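Local coordinates for protein bacterial leucyl aminopeptidase (Legionella pneumophila, PDB 6ESL) that probably removes amino-terminal residues from peptides as a secreted zinc aminopeptidase of the M28 family, a virulence factor linked to nutrient acquisition during infection of amoebas, at residues F179-S190 against R258-H269. Sequence-based numbering, arbitrary orientation.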
# COMPACT_ATOMS: atom_id res chain seq x y z
N PHE B 179 -28.33 4.50 17.53
CA PHE B 179 -28.13 4.13 18.95
C PHE B 179 -26.83 4.63 19.54
O PHE B 179 -25.86 4.88 18.81
CB PHE B 179 -28.29 2.64 19.15
CG PHE B 179 -27.36 1.78 18.35
CD1 PHE B 179 -27.70 1.36 17.07
CD2 PHE B 179 -26.14 1.36 18.90
CE1 PHE B 179 -26.83 0.50 16.34
CE2 PHE B 179 -25.30 0.50 18.20
CZ PHE B 179 -25.63 0.09 16.90
N PHE B 180 -26.83 4.85 20.84
CA PHE B 180 -25.62 5.16 21.54
C PHE B 180 -24.92 3.88 21.93
O PHE B 180 -25.55 2.91 22.35
CB PHE B 180 -25.84 5.98 22.79
CG PHE B 180 -26.18 7.42 22.54
CD1 PHE B 180 -25.46 8.19 21.59
CD2 PHE B 180 -27.19 8.07 23.31
CE1 PHE B 180 -25.74 9.53 21.39
CE2 PHE B 180 -27.48 9.41 23.13
CZ PHE B 180 -26.79 10.14 22.15
N VAL B 181 -23.59 3.88 21.78
CA VAL B 181 -22.74 2.92 22.43
C VAL B 181 -22.00 3.59 23.57
O VAL B 181 -21.24 4.52 23.36
CB VAL B 181 -21.74 2.33 21.45
CG1 VAL B 181 -20.81 1.35 22.20
CG2 VAL B 181 -22.48 1.59 20.34
N LYS B 182 -22.21 3.09 24.77
CA LYS B 182 -21.54 3.59 25.95
C LYS B 182 -19.99 3.49 25.95
O LYS B 182 -19.37 2.71 25.21
CB LYS B 182 -22.16 2.98 27.22
CG LYS B 182 -23.57 3.44 27.43
CD LYS B 182 -24.15 2.79 28.68
CE LYS B 182 -25.55 3.27 28.92
NZ LYS B 182 -26.06 2.57 30.14
N THR B 183 -19.41 4.39 26.73
CA THR B 183 -17.95 4.63 26.72
C THR B 183 -17.32 4.38 28.11
O THR B 183 -16.53 5.18 28.57
CB THR B 183 -17.72 6.06 26.31
OG1 THR B 183 -18.58 6.40 25.20
CG2 THR B 183 -16.26 6.20 25.84
N GLY B 184 -17.79 3.37 28.83
CA GLY B 184 -17.37 3.19 30.23
C GLY B 184 -17.51 4.42 31.12
O GLY B 184 -18.58 4.98 31.23
N TRP B 185 -16.43 4.77 31.84
CA TRP B 185 -16.53 5.86 32.79
C TRP B 185 -16.75 7.17 32.09
O TRP B 185 -17.15 8.14 32.70
CB TRP B 185 -15.38 5.74 33.90
CG TRP B 185 -14.30 6.57 33.44
CD1 TRP B 185 -13.54 6.32 32.36
CD2 TRP B 185 -13.93 7.87 33.91
NE1 TRP B 185 -12.69 7.35 32.12
CE2 TRP B 185 -12.90 8.33 33.07
CE3 TRP B 185 -14.34 8.69 34.97
CZ2 TRP B 185 -12.28 9.56 33.24
CZ3 TRP B 185 -13.71 9.93 35.15
CH2 TRP B 185 -12.69 10.34 34.28
N TYR B 186 -16.47 7.25 30.79
CA TYR B 186 -16.68 8.50 30.09
C TYR B 186 -18.15 8.73 29.86
O TYR B 186 -18.86 7.84 29.34
CB TYR B 186 -15.96 8.50 28.73
CG TYR B 186 -14.46 8.50 28.87
CD1 TYR B 186 -13.76 9.68 29.07
CD2 TYR B 186 -13.75 7.31 28.84
CE1 TYR B 186 -12.38 9.69 29.32
CE2 TYR B 186 -12.36 7.29 28.98
CZ TYR B 186 -11.67 8.53 29.22
OH TYR B 186 -10.29 8.55 29.45
N LYS B 187 -18.62 9.92 30.21
CA LYS B 187 -20.06 10.17 30.01
C LYS B 187 -20.52 10.39 28.58
O LYS B 187 -21.67 10.12 28.27
CB LYS B 187 -20.54 11.31 30.91
CG LYS B 187 -19.76 12.58 30.75
CD LYS B 187 -20.37 13.69 31.61
CE LYS B 187 -19.92 13.59 33.07
NZ LYS B 187 -20.13 14.97 33.62
N GLN B 188 -19.63 10.85 27.68
CA GLN B 188 -19.99 10.92 26.21
C GLN B 188 -20.09 9.55 25.55
O GLN B 188 -19.10 8.80 25.53
CB GLN B 188 -18.95 11.77 25.46
CG GLN B 188 -19.13 12.05 23.97
CD GLN B 188 -17.93 12.79 23.46
OE1 GLN B 188 -16.83 12.16 23.34
NE2 GLN B 188 -18.05 14.12 23.19
N PRO B 189 -21.26 9.19 25.02
CA PRO B 189 -21.41 7.98 24.23
C PRO B 189 -20.95 8.20 22.82
O PRO B 189 -20.90 9.38 22.33
CB PRO B 189 -22.90 7.75 24.19
CG PRO B 189 -23.50 9.10 24.36
CD PRO B 189 -22.51 10.03 24.98
N SER B 190 -20.58 7.06 22.17
CA SER B 190 -20.47 7.06 20.76
C SER B 190 -21.90 7.00 20.09
O SER B 190 -22.80 6.31 20.56
CB SER B 190 -19.55 5.96 20.22
OG SER B 190 -18.17 6.09 20.63
N ARG B 258 -8.82 10.35 24.06
CA ARG B 258 -8.43 9.59 25.29
C ARG B 258 -7.75 8.29 24.93
O ARG B 258 -7.46 7.48 25.81
CB ARG B 258 -9.63 9.33 26.18
CG ARG B 258 -10.46 10.65 26.44
CD ARG B 258 -9.67 11.64 27.31
NE ARG B 258 -9.28 11.04 28.54
CZ ARG B 258 -8.62 11.68 29.53
NH1 ARG B 258 -8.36 13.00 29.46
NH2 ARG B 258 -8.39 11.06 30.67
N GLY B 259 -7.44 8.11 23.67
CA GLY B 259 -6.78 6.91 23.18
C GLY B 259 -7.64 5.88 22.39
O GLY B 259 -7.38 4.65 22.42
N LEU B 260 -8.63 6.40 21.67
CA LEU B 260 -9.45 5.62 20.72
C LEU B 260 -10.58 4.90 21.56
O LEU B 260 -11.07 3.85 21.15
CB LEU B 260 -8.68 4.66 19.85
CG LEU B 260 -7.39 5.17 19.17
CD1 LEU B 260 -6.92 4.15 18.12
CD2 LEU B 260 -7.68 6.44 18.45
N VAL B 261 -10.89 5.42 22.74
CA VAL B 261 -11.78 4.72 23.60
C VAL B 261 -13.13 4.34 22.98
O VAL B 261 -13.59 3.22 23.15
CB VAL B 261 -12.04 5.51 24.92
CG1 VAL B 261 -12.97 4.71 25.88
CG2 VAL B 261 -10.71 5.74 25.63
N GLY B 262 -13.77 5.30 22.33
CA GLY B 262 -15.09 5.13 21.76
C GLY B 262 -15.08 4.15 20.62
O GLY B 262 -15.93 3.25 20.57
N SER B 263 -14.09 4.27 19.74
CA SER B 263 -13.99 3.38 18.59
C SER B 263 -13.85 1.95 19.08
O SER B 263 -14.42 1.03 18.50
CB SER B 263 -12.79 3.77 17.72
OG SER B 263 -11.58 3.68 18.46
N GLN B 264 -13.08 1.77 20.15
CA GLN B 264 -12.88 0.44 20.73
C GLN B 264 -14.22 -0.11 21.24
O GLN B 264 -14.52 -1.29 21.07
CB GLN B 264 -11.86 0.50 21.87
CG GLN B 264 -10.45 0.82 21.42
CD GLN B 264 -9.48 0.94 22.58
OE1 GLN B 264 -9.25 2.03 23.10
NE2 GLN B 264 -8.90 -0.18 22.98
N HIS B 265 -15.01 0.75 21.88
CA HIS B 265 -16.30 0.32 22.38
C HIS B 265 -17.20 -0.10 21.22
O HIS B 265 -17.90 -1.11 21.29
CB HIS B 265 -16.97 1.44 23.18
CG HIS B 265 -16.57 1.47 24.62
ND1 HIS B 265 -15.44 2.11 25.07
CD2 HIS B 265 -17.16 0.93 25.72
CE1 HIS B 265 -15.35 1.97 26.38
NE2 HIS B 265 -16.38 1.26 26.80
N VAL B 266 -17.17 0.68 20.14
CA VAL B 266 -17.97 0.39 18.95
C VAL B 266 -17.57 -0.91 18.27
O VAL B 266 -18.42 -1.69 17.86
CB VAL B 266 -17.90 1.54 17.93
CG1 VAL B 266 -18.68 1.19 16.68
CG2 VAL B 266 -18.41 2.84 18.54
N VAL B 267 -16.26 -1.13 18.16
CA VAL B 267 -15.74 -2.34 17.53
C VAL B 267 -16.14 -3.57 18.33
O VAL B 267 -16.51 -4.61 17.77
CB VAL B 267 -14.21 -2.30 17.41
CG1 VAL B 267 -13.69 -3.60 16.81
CG2 VAL B 267 -13.78 -1.11 16.56
N GLN B 268 -16.08 -3.44 19.65
CA GLN B 268 -16.42 -4.50 20.55
C GLN B 268 -17.93 -4.77 20.49
O GLN B 268 -18.33 -5.92 20.50
CB GLN B 268 -16.00 -4.18 21.99
CG GLN B 268 -15.94 -5.41 22.88
CD GLN B 268 -15.38 -5.14 24.30
OE1 GLN B 268 -15.97 -5.49 25.30
NE2 GLN B 268 -14.22 -4.53 24.36
N HIS B 269 -18.73 -3.70 20.44
CA HIS B 269 -20.15 -3.80 20.29
C HIS B 269 -20.51 -4.63 19.05
O HIS B 269 -21.37 -5.54 19.15
CB HIS B 269 -20.83 -2.44 20.22
CG HIS B 269 -22.33 -2.51 20.15
ND1 HIS B 269 -23.01 -2.67 18.96
CD2 HIS B 269 -23.27 -2.48 21.13
CE1 HIS B 269 -24.31 -2.73 19.20
NE2 HIS B 269 -24.49 -2.59 20.50
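The first turns of helix 261-272 pack across the edge hairpin of the mixed sheet of this M28 aminopeptidase, strands 176-183 and 188-195 joined through a type II' turn from Thr183 to Tyr186. Where the strand meets the turn, Thr183 CA sits over the middle of the His265 imidazole, 3.7 Å from the ring centroid, a CH-pi contact. The ring is kept in place from within its own helix: His265 ND1 donates to Val261 O at 2.9 Å. Val261 also meets the hairpin, its CG1 touching Thr183 CG2 at 3.6 Å. On the second strand, Ser190 OG lies 3.4 Å from Gly262 CA; that hydroxyl is hydrogen-bonded to the backbone N of Ala254. Two turns further along the helix from Val261, Val181 CG2 rests over one face of His269, 4.1 Å from His269 CG and toward the rim, while the Phe179 ring meets the same imidazole obliquely, planes 36° apart. At the last residue of the turn, Tyr186 meets Arg258, whose chain, bent at chi2 and chi3, crosses the phenol obliquely. Glu22 of the second subunit joins both, salt-bridged to Arg258 and hydrogen-bonded to Tyr186, while Arg258 NE donates at 2.8 Å to Tyr186 OH, which sits at the guanidinium edge, 13° out of its plane.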